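Local coordinates for ammonium transporter (Kuenenia stuttgartiensis, PDB 6EU6), which probably senses ammonium at the membrane and passes the signal to a histidine kinase, using a trimer built on the ammonium transporter scaffold, at residues 353-356 against 357-361; 341-344 against 345-348; 94-97 against 98-102. All blocks are in the same frame, centred on the assembly; numbering follows the deposited sequence.

Interaction 1: residues 353-356 against 357-361; sequences RMHQ and LGIQA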
loop_
_atom_site.group_PDB
_atom_site.type_symbol
_atom_site.label_atom_id
_atom_site.label_comp_id
_atom_site.label_asym_id
_atom_site.label_seq_id
_atom_site.Cartn_x
_atom_site.Cartn_y
_atom_site.Cartn_z
ATOM N N ARG A 353 7.348 26.095 -29.711
ATOM C CA ARG A 353 7.109 24.657 -29.626
ATOM C C ARG A 353 7.993 23.853 -30.547
ATOM O O ARG A 353 8.536 22.804 -30.166
ATOM C CB ARG A 353 5.635 24.297 -29.918
ATOM C CG ARG A 353 4.635 24.903 -28.932
ATOM C CD ARG A 353 3.252 24.213 -28.981
ATOM N NE ARG A 353 2.405 24.844 -27.986
ATOM C CZ ARG A 353 2.404 24.547 -26.690
ATOM N NH1 ARG A 353 3.119 23.548 -26.207
ATOM N NH2 ARG A 353 1.691 25.251 -25.865
ATOM N N MET A 354 8.172 24.350 -31.764
ATOM C CA MET A 354 9.095 23.761 -32.717
ATOM C C MET A 354 10.499 23.663 -32.153
ATOM O O MET A 354 11.155 22.637 -32.223
ATOM C CB MET A 354 9.187 24.644 -33.946
ATOM C CG MET A 354 9.881 23.958 -35.082
ATOM S SD MET A 354 8.646 23.390 -36.247
ATOM C CE MET A 354 8.065 24.952 -36.934
ATOM N N HIS A 355 10.948 24.737 -31.569
ATOM C CA HIS A 355 12.288 24.788 -31.040
ATOM C C HIS A 355 12.306 23.863 -29.792
ATOM O O HIS A 355 13.198 23.110 -29.631
ATOM C CB HIS A 355 12.606 26.234 -30.663
ATOM C CG HIS A 355 14.063 26.541 -30.533
ATOM N ND1 HIS A 355 14.796 27.096 -31.559
ATOM C CD2 HIS A 355 14.917 26.412 -29.488
ATOM C CE1 HIS A 355 16.043 27.274 -31.157
ATOM N NE2 HIS A 355 16.146 26.860 -29.907
ATOM N N GLN A 356 11.317 23.951 -28.896
ATOM C CA GLN A 356 11.287 23.014 -27.744
ATOM C C GLN A 356 11.291 21.565 -28.185
ATOM O O GLN A 356 11.956 20.723 -27.554
ATOM C CB GLN A 356 10.068 23.286 -26.876
ATOM C CG GLN A 356 10.124 22.567 -25.546
ATOM C CD GLN A 356 11.140 23.204 -24.661
ATOM O OE1 GLN A 356 11.058 24.401 -24.395
ATOM N NE2 GLN A 356 12.072 22.428 -24.164
ATOM N N LEU A 357 10.595 21.241 -29.284
ATOM C CA LEU A 357 10.591 19.887 -29.792
ATOM C C LEU A 357 11.992 19.431 -30.159
ATOM O O LEU A 357 12.326 18.241 -30.009
ATOM C CB LEU A 357 9.688 19.752 -30.998
ATOM C CG LEU A 357 9.384 18.360 -31.485
ATOM C CD1 LEU A 357 8.752 17.453 -30.396
ATOM C CD2 LEU A 357 8.470 18.430 -32.695
ATOM N N GLY A 358 12.836 20.361 -30.622
ATOM C CA GLY A 358 14.179 19.998 -31.132
ATOM C C GLY A 358 15.049 19.763 -29.883
ATOM O O GLY A 358 15.846 18.877 -29.871
ATOM N N ILE A 359 14.871 20.558 -28.842
ATOM C CA ILE A 359 15.615 20.393 -27.579
ATOM C C ILE A 359 15.170 19.076 -26.892
ATOM O O ILE A 359 15.992 18.366 -26.340
ATOM C CB ILE A 359 15.385 21.607 -26.641
ATOM C CG1 ILE A 359 16.060 22.873 -27.190
ATOM C CG2 ILE A 359 15.841 21.354 -25.227
ATOM C CD1 ILE A 359 15.417 24.155 -26.697
ATOM N N GLN A 360 13.865 18.776 -26.910
ATOM C CA GLN A 360 13.382 17.531 -26.321
ATOM C C GLN A 360 13.970 16.348 -27.081
ATOM O O GLN A 360 14.557 15.411 -26.494
ATOM C CB GLN A 360 11.858 17.480 -26.286
ATOM C CG GLN A 360 11.161 18.552 -25.397
ATOM C CD GLN A 360 11.637 18.578 -23.975
ATOM O OE1 GLN A 360 12.406 19.445 -23.575
ATOM N NE2 GLN A 360 11.182 17.590 -23.186
ATOM N N ALA A 361 13.930 16.432 -28.395
ATOM C CA ALA A 361 14.524 15.377 -29.219
ATOM C C ALA A 361 16.034 15.204 -28.962
ATOM O O ALA A 361 16.569 14.091 -28.969
ATOM C CB ALA A 361 14.278 15.638 -30.677
#

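Interaction 2: residues 341-344 against 345-348; sequences AQKS and YLLA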
loop_
_atom_site.group_PDB
_atom_site.type_symbol
_atom_site.label_atom_id
_atom_site.label_comp_id
_atom_site.label_asym_id
_atom_site.label_seq_id
_atom_site.Cartn_x
_atom_site.Cartn_y
_atom_site.Cartn_z
ATOM N N ALA A 341 2.542 21.168 -23.464
ATOM C CA ALA A 341 2.779 21.974 -22.306
ATOM C C ALA A 341 2.264 23.399 -22.496
ATOM O O ALA A 341 2.280 23.927 -23.620
ATOM C CB ALA A 341 4.247 22.013 -21.955
ATOM N N GLN A 342 1.775 23.968 -21.396
ATOM C CA GLN A 342 1.419 25.370 -21.310
ATOM C C GLN A 342 2.624 26.224 -21.692
ATOM O O GLN A 342 3.747 26.013 -21.203
ATOM C CB GLN A 342 0.948 25.701 -19.891
ATOM C CG GLN A 342 0.224 27.020 -19.796
ATOM C CD GLN A 342 -0.923 27.047 -20.782
ATOM O OE1 GLN A 342 -1.745 26.125 -20.787
ATOM N NE2 GLN A 342 -0.961 28.068 -21.662
ATOM N N LYS A 343 2.401 27.210 -22.550
ATOM C CA LYS A 343 3.528 27.976 -23.099
ATOM C C LYS A 343 4.446 28.631 -22.069
ATOM O O LYS A 343 5.626 28.623 -22.237
ATOM C CB LYS A 343 3.092 28.944 -24.210
ATOM C CG LYS A 343 3.088 28.258 -25.580
ATOM C CD LYS A 343 3.017 29.171 -26.817
ATOM C CE LYS A 343 4.335 29.352 -27.589
ATOM N NZ LYS A 343 4.177 29.115 -29.060
ATOM N N SER A 344 3.934 29.086 -20.948
ATOM C CA SER A 344 4.762 29.639 -19.880
ATOM C C SER A 344 5.814 28.704 -19.332
ATOM O O SER A 344 6.756 29.149 -18.631
ATOM C CB SER A 344 3.862 30.088 -18.688
ATOM O OG SER A 344 2.785 29.175 -18.459
ATOM N N TYR A 345 5.647 27.390 -19.565
ATOM C CA TYR A 345 6.648 26.427 -19.113
ATOM C C TYR A 345 7.810 26.168 -20.083
ATOM O O TYR A 345 8.835 25.557 -19.704
ATOM C CB TYR A 345 5.955 25.090 -18.784
ATOM C CG TYR A 345 5.196 25.170 -17.521
ATOM C CD1 TYR A 345 5.829 24.890 -16.334
ATOM C CD2 TYR A 345 3.888 25.546 -17.510
ATOM C CE1 TYR A 345 5.162 24.970 -15.152
ATOM C CE2 TYR A 345 3.197 25.625 -16.324
ATOM C CZ TYR A 345 3.863 25.306 -15.162
ATOM O OH TYR A 345 3.272 25.412 -13.963
ATOM N N LEU A 346 7.643 26.558 -21.341
ATOM C CA LEU A 346 8.653 26.249 -22.312
ATOM C C LEU A 346 9.964 26.972 -21.958
ATOM O O LEU A 346 9.963 28.066 -21.414
ATOM C CB LEU A 346 8.146 26.569 -23.691
ATOM C CG LEU A 346 6.853 25.891 -24.116
ATOM C CD1 LEU A 346 6.539 26.363 -25.539
ATOM C CD2 LEU A 346 6.921 24.390 -24.109
ATOM N N LEU A 347 11.096 26.332 -22.198
ATOM C CA LEU A 347 12.352 26.971 -21.909
ATOM C C LEU A 347 13.083 27.276 -23.196
ATOM O O LEU A 347 14.106 27.919 -23.140
ATOM C CB LEU A 347 13.247 26.059 -21.060
ATOM C CG LEU A 347 12.789 25.793 -19.633
ATOM C CD1 LEU A 347 13.800 24.803 -19.010
ATOM C CD2 LEU A 347 12.692 27.093 -18.850
ATOM N N ALA A 348 12.602 26.810 -24.350
ATOM C CA ALA A 348 13.355 26.983 -25.578
ATOM C C ALA A 348 13.638 28.458 -25.700
ATOM O O ALA A 348 12.711 29.261 -25.522
ATOM C CB ALA A 348 12.542 26.530 -26.743
#

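Interaction 3: residues 94-97 against 98-102; sequences YSFF and FFQMV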
loop_
_atom_site.group_PDB
_atom_site.type_symbol
_atom_site.label_atom_id
_atom_site.label_comp_id
_atom_site.label_asym_id
_atom_site.label_seq_id
_atom_site.Cartn_x
_atom_site.Cartn_y
_atom_site.Cartn_z
ATOM N N TYR A 94 17.222 16.486 3.586
ATOM C CA TYR A 94 17.062 15.049 3.611
ATOM C C TYR A 94 15.843 14.540 2.865
ATOM O O TYR A 94 15.908 13.507 2.290
ATOM C CB TYR A 94 17.045 14.536 5.029
ATOM C CG TYR A 94 18.290 14.860 5.746
ATOM C CD1 TYR A 94 19.431 14.171 5.489
ATOM C CD2 TYR A 94 18.338 15.899 6.623
ATOM C CE1 TYR A 94 20.591 14.481 6.126
ATOM C CE2 TYR A 94 19.491 16.214 7.271
ATOM C CZ TYR A 94 20.610 15.504 7.005
ATOM O OH TYR A 94 21.751 15.812 7.639
ATOM N N SER A 95 14.756 15.284 2.901
ATOM C CA SER A 95 13.548 14.901 2.212
ATOM C C SER A 95 13.810 14.827 0.714
ATOM O O SER A 95 13.476 13.881 0.084
ATOM C CB SER A 95 12.433 15.858 2.570
ATOM O OG SER A 95 12.300 15.895 3.962
ATOM N N PHE A 96 14.422 15.867 0.181
ATOM C CA PHE A 96 14.823 15.911 -1.220
ATOM C C PHE A 96 15.740 14.744 -1.508
ATOM O O PHE A 96 15.633 14.085 -2.531
ATOM C CB PHE A 96 15.559 17.194 -1.505
ATOM C CG PHE A 96 15.974 17.330 -2.922
ATOM C CD1 PHE A 96 15.083 17.785 -3.893
ATOM C CD2 PHE A 96 17.250 16.984 -3.304
ATOM C CE1 PHE A 96 15.511 17.932 -5.218
ATOM C CE2 PHE A 96 17.680 17.101 -4.629
ATOM C CZ PHE A 96 16.814 17.599 -5.584
ATOM N N PHE A 97 16.717 14.521 -0.634
ATOM C CA PHE A 97 17.686 13.465 -0.834
ATOM C C PHE A 97 16.998 12.072 -0.939
ATOM O O PHE A 97 17.313 11.288 -1.850
ATOM C CB PHE A 97 18.663 13.452 0.318
ATOM C CG PHE A 97 19.855 12.614 0.085
ATOM C CD1 PHE A 97 19.862 11.284 0.396
ATOM C CD2 PHE A 97 21.029 13.192 -0.365
ATOM C CE1 PHE A 97 20.978 10.496 0.197
ATOM C CE2 PHE A 97 22.160 12.419 -0.516
ATOM C CZ PHE A 97 22.125 11.052 -0.266
ATOM N N PHE A 98 16.024 11.813 -0.060
ATOM C CA PHE A 98 15.413 10.514 -0.063
ATOM C C PHE A 98 14.510 10.345 -1.279
ATOM O O PHE A 98 14.462 9.256 -1.867
ATOM C CB PHE A 98 14.630 10.267 1.233
ATOM C CG PHE A 98 14.047 8.878 1.312
ATOM C CD1 PHE A 98 14.854 7.743 1.153
ATOM C CD2 PHE A 98 12.689 8.694 1.419
ATOM C CE1 PHE A 98 14.321 6.463 1.129
ATOM C CE2 PHE A 98 12.147 7.407 1.415
ATOM C CZ PHE A 98 12.961 6.295 1.283
ATOM N N PHE A 99 13.774 11.402 -1.594
ATOM C CA PHE A 99 12.984 11.476 -2.823
ATOM C C PHE A 99 13.795 11.139 -4.069
ATOM O O PHE A 99 13.429 10.260 -4.856
ATOM C CB PHE A 99 12.310 12.825 -2.912
ATOM C CG PHE A 99 11.275 12.936 -4.031
ATOM C CD1 PHE A 99 10.015 12.403 -3.895
ATOM C CD2 PHE A 99 11.576 13.571 -5.204
ATOM C CE1 PHE A 99 9.044 12.531 -4.940
ATOM C CE2 PHE A 99 10.625 13.718 -6.223
ATOM C CZ PHE A 99 9.353 13.161 -6.102
ATOM N N GLN A 100 14.975 11.714 -4.170
ATOM C CA GLN A 100 15.779 11.446 -5.329
ATOM C C GLN A 100 16.379 10.041 -5.213
ATOM O O GLN A 100 16.605 9.431 -6.216
ATOM C CB GLN A 100 16.887 12.502 -5.485
ATOM C CG GLN A 100 16.391 13.932 -5.727
ATOM C CD GLN A 100 15.626 14.046 -7.053
ATOM O OE1 GLN A 100 15.869 13.306 -7.969
ATOM N NE2 GLN A 100 14.658 14.945 -7.112
ATOM N N MET A 101 16.636 9.510 -3.997
ATOM C CA MET A 101 17.110 8.146 -3.886
ATOM C C MET A 101 16.099 7.147 -4.447
ATOM O O MET A 101 16.462 6.211 -5.152
ATOM C CB MET A 101 17.444 7.791 -2.411
ATOM C CG MET A 101 17.958 6.382 -2.209
ATOM S SD MET A 101 18.330 6.083 -0.446
ATOM C CE MET A 101 19.849 7.014 -0.425
ATOM N N VAL A 102 14.824 7.319 -4.085
ATOM C CA VAL A 102 13.852 6.367 -4.580
ATOM C C VAL A 102 13.635 6.537 -6.115
ATOM O O VAL A 102 13.288 5.584 -6.799
ATOM C CB VAL A 102 12.537 6.364 -3.763
ATOM C CG1 VAL A 102 12.838 5.953 -2.317
ATOM C CG2 VAL A 102 11.824 7.690 -3.773
#

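Interaction 1: residues 353-356 against 357-361
Gln356 and Gln360 are brought together by different first torsions: CG of Gln356 lies trans to the backbone nitrogen (chi1 -168°) and swings forward beside the carbonyl carbon, whereas CG of Gln360 sits trans to the carbonyl carbon and turns back toward the preceding turn. A second bend at chi2 in each chain turns the amides toward one another, one helical turn apart. There Gln356 NE2 donates to Gln360 OE1 at 3.1 Å. The bond is not straight: the angle at the hydrogen is 143°, the donor stands above the carbonyl plane, and the amide planes are turned 58° against each other. Both glutamines are buried and their polar ends have further mates. Gln356 NE2 also binds Gly160 O while its OE1 takes the backbone N of Leu347 and of Ala348, and Gln360 NE2 binds Ile162 O and Thr334 O; this network probably fixes which way round each amide lies. Nearer the backbone, Gln360 CG packs on Gln356 O at 3.2 Å. On another side of the helix Ile359 CD1 comes to the edge of the His355 imidazole, near its plane, 3.6 Å from CD2. The backbone confirms the turn: Leu357 N binds Arg353 O at 2.7 Å, and Gln360 N binds Gln356 O at 2.8 Å. His355 O is shared, taking Gly358 N at 2.9 Å and Ile359 N at 3.2 Å, a mix of 3-10 and alpha bonding. This is the opening of helix 353-385, with an i to i+4 side-chain amide bond of the kind that alpha-helical spacing permits.

Interaction 2: residues 341-344 against 345-348
A single 3-10 turn in the connection between helix 322-340 and helix 353-385 brings Gln342 and Lys343 against Tyr345 and Leu346. Two successive i to i+3 bonds define it: Tyr345 N to Gln342 O at 2.9 Å and Leu346 N to Lys343 O at 3.0 Å. Both are fairly straight at the hydrogen (159° and 160°), although each donor stands above the plane of the carbonyl it uses. The side chains follow the same pairing. Tyr345 turns one ring edge back on Gln342, whose carbonyl O lies in the ring plane at 3.7 Å from CD2, while Gln342 CB touches the same CD2 at 3.8 Å. Leu346 spreads its fork over the turn: CD1 meets Lys343 CG at 3.9 Å, and CD2 faces Ala341 CB at 4.2 Å. With CG trans to its carbonyl carbon (chi1 -56°), Leu346 also lays that CG on Lys343 O at 3.5 Å. Beyond the turn, Leu346 packs on Gln356, and Tyr345 rests on Asn285 and Met286. Gln342 is joined to Met286 by backbone hydrogen bonding, tying the turn to that neighbouring loop. Lying mostly on the surface, this local contact is a short 3-10 turn that follows helix 322-340 after two extended residues, in the loop leading to helix 353-385.

Interaction 3: residues 94-97 against 98-102
Phe96 and Gln100 form the tightly packed part of this stretch of helix 93-114. Gln100 CG sits over one face of the Phe96 ring in a CH-pi contact, 3.8 Å from the ring centroid and 21° off its normal. The nearest ring atom is CE2, at 3.6 Å from CG. Gln100 turns back over the ring because its CG lies trans to the carbonyl carbon (chi1 -63°) and the chain bends again at chi2, which carries NE2 to 3.6 Å from Phe96 CE1. The amide is not laid flat on the ring: the two planes are 41° apart. Outside the segments, Phe96 is stacked with Phe148 and meets Phe67 edge-to-face. A leucine at this position would probably leave Gln100 CG without its flat support, open a gap beside Phe148 and Phe67, and let the amide turn. One residue further on, Phe97 CE1 touches the Met101 methyl CE at 3.7 Å, an oblique approach involving just the end of the thioether.

Tyr94 makes the looser side. This partly exposed residue keeps its ring away from the later segment and joins it through its backbone O, which accepts Phe98 N at 2.9 Å. Phe98, by contrast, is buried between helix 2-34 and the second subunit, where its ring meets Phe221 of that subunit edge-to-face. Polar side-chain groups are few: Ser95 OG is hydrogen-bonded to His10 ND1, and Gln100 NE2 makes a weak hydrogen bond to a bound MES. The chemistry implies that, while backbone bonds hold the helix, its side chains cohere mainly through aromatic and aliphatic carbon, with one glutamine laying its methylene on a ring while its amide end lies by that MES, probably from the crystallisation liquor.

How the interactions relate
From the N terminus, interaction 3 comes first, wholly within helix 93-114, whose flanks meet helices 2-34 and 40-67 and a second subunit. Interaction 2 follows in the connection after helix 322-340, and interaction 1 begins helix 353-385. Each closes no more than a turn of chain, and the three lie in series, none enclosing or crossing another. Interactions 2 and 1 are contiguous in space: Arg353 NH2 reaches Ala341 O at 2.7 Å, and His355 CD2 packs on Ala348 CB at 3.6 Å, which binds the loop to the helix it leads into. Interaction 3 stands apart, its centre about 30 Å from that of interaction 1.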